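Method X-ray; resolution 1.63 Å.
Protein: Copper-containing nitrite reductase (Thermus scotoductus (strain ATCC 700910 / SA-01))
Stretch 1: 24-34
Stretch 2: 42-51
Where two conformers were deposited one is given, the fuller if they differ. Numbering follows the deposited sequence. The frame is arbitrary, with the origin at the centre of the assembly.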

# COMPACT_ATOMS: atom_id res chain seq x y z
N PHE C 24 -34.40 11.60 -5.70
CA PHE C 24 -33.38 11.08 -6.58
C PHE C 24 -33.65 9.62 -6.90
O PHE C 24 -34.03 8.84 -6.01
CB PHE C 24 -31.98 11.21 -5.95
CG PHE C 24 -31.60 12.63 -5.55
CD1 PHE C 24 -31.18 13.55 -6.50
CD2 PHE C 24 -31.69 13.04 -4.23
CE1 PHE C 24 -30.83 14.84 -6.14
CE2 PHE C 24 -31.35 14.33 -3.85
CZ PHE C 24 -30.91 15.24 -4.81
N THR C 25 -33.38 9.23 -8.15
CA THR C 25 -33.54 7.86 -8.60
C THR C 25 -32.19 7.25 -9.00
O THR C 25 -31.48 7.80 -9.83
CB THR C 25 -34.55 7.74 -9.76
OG1 THR C 25 -35.81 8.30 -9.34
CG2 THR C 25 -34.78 6.26 -10.11
N LEU C 26 -31.82 6.15 -8.34
CA LEU C 26 -30.63 5.37 -8.71
C LEU C 26 -31.01 4.01 -9.29
O LEU C 26 -31.81 3.28 -8.69
CB LEU C 26 -29.70 5.19 -7.49
CG LEU C 26 -29.15 6.47 -6.87
CD1 LEU C 26 -28.40 6.19 -5.58
CD2 LEU C 26 -28.23 7.20 -7.86
N GLU C 27 -30.39 3.65 -10.42
CA GLU C 27 -30.67 2.43 -11.13
C GLU C 27 -29.43 1.52 -11.23
O GLU C 27 -28.50 1.79 -12.01
CB GLU C 27 -31.22 2.74 -12.53
CG GLU C 27 -32.50 3.59 -12.49
CD GLU C 27 -33.21 3.68 -13.84
OE1 GLU C 27 -32.52 3.64 -14.88
OE2 GLU C 27 -34.45 3.80 -13.85
N ALA C 28 -29.43 0.43 -10.47
CA ALA C 28 -28.32 -0.53 -10.49
C ALA C 28 -28.30 -1.35 -11.77
O ALA C 28 -29.34 -1.92 -12.18
CB ALA C 28 -28.36 -1.45 -9.26
N ARG C 29 -27.13 -1.42 -12.41
CA ARG C 29 -26.94 -2.17 -13.67
C ARG C 29 -25.52 -2.68 -13.91
O ARG C 29 -24.60 -2.32 -13.19
CB ARG C 29 -27.38 -1.33 -14.85
CG ARG C 29 -26.94 0.10 -14.80
CD ARG C 29 -27.88 0.95 -15.62
NE ARG C 29 -27.89 0.49 -16.99
CZ ARG C 29 -28.57 1.07 -17.98
NH1 ARG C 29 -29.30 2.17 -17.77
NH2 ARG C 29 -28.48 0.53 -19.19
N SER C 30 -25.39 -3.58 -14.89
CA SER C 30 -24.13 -4.01 -15.45
C SER C 30 -23.75 -3.03 -16.56
O SER C 30 -24.62 -2.68 -17.37
CB SER C 30 -24.26 -5.40 -16.09
OG SER C 30 -24.18 -6.38 -15.09
N SER C 31 -22.49 -2.62 -16.62
CA SER C 31 -22.07 -1.60 -17.62
C SER C 31 -20.64 -1.81 -18.16
O SER C 31 -19.85 -2.63 -17.63
CB SER C 31 -22.16 -0.20 -17.02
OG SER C 31 -23.42 0.06 -16.37
N ILE C 32 -20.31 -1.03 -19.18
CA ILE C 32 -18.98 -1.00 -19.77
C ILE C 32 -18.56 0.48 -19.85
O ILE C 32 -19.30 1.28 -20.42
CB ILE C 32 -18.95 -1.63 -21.17
CG1 ILE C 32 -19.54 -3.04 -21.14
CG2 ILE C 32 -17.54 -1.66 -21.73
CD1 ILE C 32 -19.59 -3.72 -22.50
N PHE C 33 -17.41 0.83 -19.27
CA PHE C 33 -16.90 2.22 -19.26
C PHE C 33 -15.65 2.40 -20.16
O PHE C 33 -14.76 1.57 -20.12
CB PHE C 33 -16.56 2.64 -17.82
CG PHE C 33 -17.51 2.11 -16.76
CD1 PHE C 33 -18.79 2.61 -16.66
CD2 PHE C 33 -17.08 1.17 -15.81
CE1 PHE C 33 -19.66 2.15 -15.69
CE2 PHE C 33 -17.95 0.70 -14.82
CZ PHE C 33 -19.24 1.21 -14.76
N GLU C 34 -15.57 3.46 -20.97
CA GLU C 34 -14.34 3.76 -21.72
C GLU C 34 -13.40 4.63 -20.84
O GLU C 34 -13.52 5.83 -20.78
CB GLU C 34 -14.60 4.43 -23.09
CG GLU C 34 -13.39 4.28 -24.04
CD GLU C 34 -13.39 5.22 -25.26
OE1 GLU C 34 -14.13 6.22 -25.25
OE2 GLU C 34 -12.61 4.95 -26.23
N ARG C 42 -15.21 -3.44 -17.84
CA ARG C 42 -16.51 -4.04 -17.47
C ARG C 42 -16.68 -4.01 -15.98
O ARG C 42 -15.74 -4.30 -15.24
CB ARG C 42 -16.60 -5.51 -17.91
CG ARG C 42 -16.52 -5.74 -19.41
CD ARG C 42 -17.12 -7.09 -19.78
NE ARG C 42 -16.46 -7.60 -20.97
CZ ARG C 42 -16.96 -7.61 -22.21
NH1 ARG C 42 -16.19 -8.10 -23.19
NH2 ARG C 42 -18.19 -7.16 -22.50
N GLY C 43 -17.89 -3.70 -15.53
CA GLY C 43 -18.23 -3.67 -14.12
C GLY C 43 -19.70 -3.46 -13.85
O GLY C 43 -20.55 -3.87 -14.62
N PHE C 44 -19.99 -2.84 -12.71
CA PHE C 44 -21.34 -2.49 -12.30
C PHE C 44 -21.43 -0.98 -12.12
O PHE C 44 -20.44 -0.33 -11.76
CB PHE C 44 -21.70 -3.14 -10.96
CG PHE C 44 -21.67 -4.66 -10.95
CD1 PHE C 44 -22.57 -5.39 -11.74
CD2 PHE C 44 -20.81 -5.37 -10.09
CE1 PHE C 44 -22.56 -6.79 -11.74
CE2 PHE C 44 -20.80 -6.77 -10.08
CZ PHE C 44 -21.67 -7.48 -10.91
N SER C 45 -22.63 -0.40 -12.34
CA SER C 45 -22.86 1.04 -12.16
C SER C 45 -24.20 1.37 -11.50
O SER C 45 -25.06 0.47 -11.30
CB SER C 45 -22.79 1.76 -13.51
OG SER C 45 -23.94 1.47 -14.29
N PHE C 46 -24.34 2.63 -11.14
CA PHE C 46 -25.64 3.29 -11.01
C PHE C 46 -25.82 4.18 -12.25
O PHE C 46 -24.98 5.05 -12.54
CB PHE C 46 -25.75 4.11 -9.75
CG PHE C 46 -25.72 3.28 -8.49
CD1 PHE C 46 -26.82 2.53 -8.13
CD2 PHE C 46 -24.58 3.22 -7.70
CE1 PHE C 46 -26.80 1.75 -6.99
CE2 PHE C 46 -24.55 2.46 -6.56
CZ PHE C 46 -25.66 1.72 -6.20
N ASN C 47 -26.90 3.94 -12.99
CA ASN C 47 -27.30 4.76 -14.14
C ASN C 47 -26.30 4.83 -15.29
O ASN C 47 -26.22 5.85 -15.98
CB ASN C 47 -27.66 6.17 -13.69
CG ASN C 47 -28.72 6.19 -12.60
OD1 ASN C 47 -28.58 5.57 -11.52
ND2 ASN C 47 -29.77 6.92 -12.85
N ASP C 48 -25.54 3.75 -15.47
CA ASP C 48 -24.63 3.58 -16.58
C ASP C 48 -23.41 4.56 -16.62
O ASP C 48 -22.88 4.84 -17.70
CB ASP C 48 -25.45 3.64 -17.88
CG ASP C 48 -24.89 2.75 -18.99
OD1 ASP C 48 -24.47 1.58 -18.74
OD2 ASP C 48 -24.94 3.22 -20.15
N MET C 49 -23.01 5.07 -15.45
CA MET C 49 -21.82 5.94 -15.29
C MET C 49 -21.04 5.51 -14.04
O MET C 49 -21.66 5.09 -13.07
CB MET C 49 -22.23 7.41 -15.15
CG MET C 49 -23.54 7.67 -14.41
SD MET C 49 -24.08 9.40 -14.41
CE MET C 49 -23.64 9.88 -16.07
N SER C 50 -19.71 5.63 -14.06
CA SER C 50 -18.87 5.42 -12.86
C SER C 50 -17.78 6.52 -12.82
O SER C 50 -16.91 6.53 -13.68
CB SER C 50 -18.21 4.04 -12.88
OG SER C 50 -17.45 3.84 -11.69
N PRO C 51 -17.83 7.45 -11.86
CA PRO C 51 -18.81 7.48 -10.76
C PRO C 51 -20.23 7.79 -11.20
O PRO C 51 -20.46 8.36 -12.29
CB PRO C 51 -18.31 8.62 -9.88
CG PRO C 51 -17.37 9.42 -10.71
CD PRO C 51 -16.77 8.46 -11.70
O HOH W 1 -22.74 0.22 -20.34

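Residues 24-34 form one continuous strand, and residues 42-46 run antiparallel beside it before the chain leaves the sheet through a type I' turn from Phe46 to Met49. Two hydrogen-bonded pairs carry the ladder. Arg29 N donates to Ser45 O (3.0 Å) and Ser45 N to Arg29 O (2.9 Å); Ser31 N reaches Gly43 O and Gly43 N reaches Ser31 O, both at 3.1 Å. Between them Ser30 faces Phe44, their CA atoms 4.5 Å apart, with no such bonds.

Asn47 extends this pattern past the last strand residue. Its N donates to Glu27 O (2.9 Å), but its side-chain OD1, rather than a backbone carbonyl, accepts from Glu27 N (2.9 Å). Asparagine suits the site twice over, since it also tolerates the positive phi (61°) that the turn demands.

On the face bearing Ala28, Phe46 and Phe44, contacts are largely apolar: the Phe46 ring packs CD1 against Leu26 CB at 4.0 Å and CE1 against the small Ala28 CB at 4.2 Å.

The face bearing Arg29, Ser31 and Ser45 is polar. Here two small hydroxyls meet, Ser31 OG and Ser45 OG lying 2.6 Å apart in a hydrogen bond whose direction is open. Asp48 folds in beside them: its N donates weakly to Ser45 OG (3.0 Å), and its OD1 lies 3.0 Å from Ser31 OG. A water bridges Asp48 OD1 (2.7 Å) to Ile32 N (3.0 Å). Arg29 NE, 4.0 Å from Asp48 OD1, adds a long salt bridge; the carboxylate oxygen sits over the guanidinium face, so only charge attraction operates.

Farther along, the buried Phe33 points toward the second stretch. Ser50 CB covers one face of its ring, 3.7 Å from the centroid of Phe33, while Ser45 CB approaches the edge, 3.8 Å from Phe33 CZ. Gly43, lacking a side chain, leaves room beside this ring.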